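Long-range contact in racemase (Pseudovibrio sp. JE062, PDB 3MKC), which is a racemase-like member of the mandelate racemase/muconate lactonizing enzyme group in the enolase superfamily: residues G41-L45 with D116-K120. Residues are numbered along the deposited sequence; the frame is centred on the assembly and turned at random.
Sequences GVYGL and DLAGK
Lys120 reaches across with its m, t, p, t side chain and sets NZ over one face of the Tyr43 ring, 4.3 Å from the centroid and 25° off the normal, in a cation-pi contact. The same NZ donates a hydrogen bond to Tyr43 O at 2.7 Å, so one ammonium group serves both ring and carbonyl. Tyr43 takes chi1 p, its CB directed away from the helix. One helical turn earlier, Asp116, in the t rotamer, accepts a hydrogen bond from the strand backbone: Leu45 N donates to Asp116 OD2 at 2.8 Å. Residues 43-45 are extended and 116-120 helical, Lys120 N bonding to Asp116 O at 3.0 Å; the axes of these short segments approach to 6.5 Å, with 138° between their N-to-C directions. So close an approach depends on Gly44, whose CA lies 3.9 Å from Leu117 CA and 3.6 Å from Leu117 N; a CB would clash with that nitrogen. Beside this glycine, Leu117 (t, p) sets CD1 3.8 Å from Val42 CG1. The principle is a helix docked on a sheet through a glycine, with side chains meeting the polar backbone of an edge strand. Within the N-terminal domain typical of this family, helix 102-122 thus packs against strand 43-48, whose Gly44 pairs with Val36 of strand 29-38, while Tyr43 OH bonds to Asp377 of strand 377-378.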
loop_
_atom_site.group_PDB
_atom_site.type_symbol
_atom_site.label_atom_id
_atom_site.label_comp_id
_atom_site.label_asym_id
_atom_site.label_seq_id
_atom_site.Cartn_x
_atom_site.Cartn_y
_atom_site.Cartn_z
ATOM N N GLY A 41 -5.867 28.257 2.536
ATOM C CA GLY A 41 -5.178 27.685 3.681
ATOM C C GLY A 41 -5.558 26.253 4.013
ATOM O O GLY A 41 -5.012 25.659 4.942
ATOM N N VAL A 42 -6.505 25.694 3.272
ATOM C CA VAL A 42 -6.918 24.317 3.509
ATOM C C VAL A 42 -5.851 23.428 2.890
ATOM O O VAL A 42 -5.304 23.758 1.841
ATOM C CB VAL A 42 -8.269 24.013 2.839
ATOM C CG1 VAL A 42 -8.711 22.603 3.184
ATOM C CG2 VAL A 42 -9.314 25.024 3.296
ATOM N N TYR A 43 -5.545 22.307 3.532
ATOM C CA TYR A 43 -4.522 21.421 2.989
ATOM C C TYR A 43 -4.888 19.940 3.007
ATOM O O TYR A 43 -5.797 19.510 3.725
ATOM C CB TYR A 43 -3.195 21.640 3.727
ATOM C CG TYR A 43 -3.238 21.342 5.206
ATOM C CD1 TYR A 43 -3.223 20.030 5.672
ATOM C CD2 TYR A 43 -3.289 22.376 6.148
ATOM C CE1 TYR A 43 -3.251 19.747 7.036
ATOM C CE2 TYR A 43 -3.320 22.106 7.515
ATOM C CZ TYR A 43 -3.297 20.788 7.951
ATOM O OH TYR A 43 -3.285 20.500 9.297
ATOM N N GLY A 44 -4.177 19.180 2.182
ATOM C CA GLY A 44 -4.380 17.750 2.076
ATOM C C GLY A 44 -3.057 17.065 2.360
ATOM O O GLY A 44 -1.989 17.590 2.023
ATOM N N LEU A 45 -3.126 15.889 2.968
ATOM C CA LEU A 45 -1.935 15.143 3.328
ATOM C C LEU A 45 -1.818 13.815 2.596
ATOM O O LEU A 45 -2.789 13.074 2.474
ATOM C CB LEU A 45 -1.932 14.875 4.833
ATOM C CG LEU A 45 -1.932 16.118 5.723
ATOM C CD1 LEU A 45 -2.246 15.733 7.154
ATOM C CD2 LEU A 45 -0.578 16.801 5.626
ATOM N N ASP A 116 -7.324 14.078 -0.192
ATOM C CA ASP A 116 -7.571 14.634 1.131
ATOM C C ASP A 116 -8.025 16.080 0.975
ATOM O O ASP A 116 -9.018 16.494 1.569
ATOM C CB ASP A 116 -6.301 14.547 1.982
ATOM C CG ASP A 116 -6.542 14.886 3.449
ATOM O OD1 ASP A 116 -7.637 14.578 3.963
ATOM O OD2 ASP A 116 -5.625 15.439 4.093
ATOM N N LEU A 117 -7.307 16.842 0.157
ATOM C CA LEU A 117 -7.650 18.242 -0.061
ATOM C C LEU A 117 -9.010 18.425 -0.733
ATOM O O LEU A 117 -9.848 19.182 -0.244
ATOM C CB LEU A 117 -6.561 18.921 -0.891
ATOM C CG LEU A 117 -6.797 20.376 -1.287
ATOM C CD1 LEU A 117 -7.179 21.202 -0.054
ATOM C CD2 LEU A 117 -5.534 20.922 -1.945
ATOM N N ALA A 118 -9.237 17.729 -1.846
ATOM C CA ALA A 118 -10.503 17.841 -2.571
ATOM C C ALA A 118 -11.691 17.485 -1.682
ATOM O O ALA A 118 -12.746 18.121 -1.746
ATOM C CB ALA A 118 -10.489 16.935 -3.803
ATOM N N GLY A 119 -11.515 16.457 -0.861
ATOM C CA GLY A 119 -12.582 16.041 0.027
ATOM C C GLY A 119 -12.863 17.112 1.061
ATOM O O GLY A 119 -14.017 17.451 1.325
ATOM N N LYS A 120 -11.806 17.653 1.654
ATOM C CA LYS A 120 -11.972 18.681 2.674
ATOM C C LYS A 120 -12.628 19.939 2.128
ATOM O O LYS A 120 -13.406 20.583 2.829
ATOM C CB LYS A 120 -10.623 18.990 3.330
ATOM C CG LYS A 120 -10.135 17.843 4.218
ATOM C CD LYS A 120 -8.683 17.999 4.658
ATOM C CE LYS A 120 -8.483 19.150 5.630
ATOM N NZ LYS A 120 -7.067 19.197 6.123
#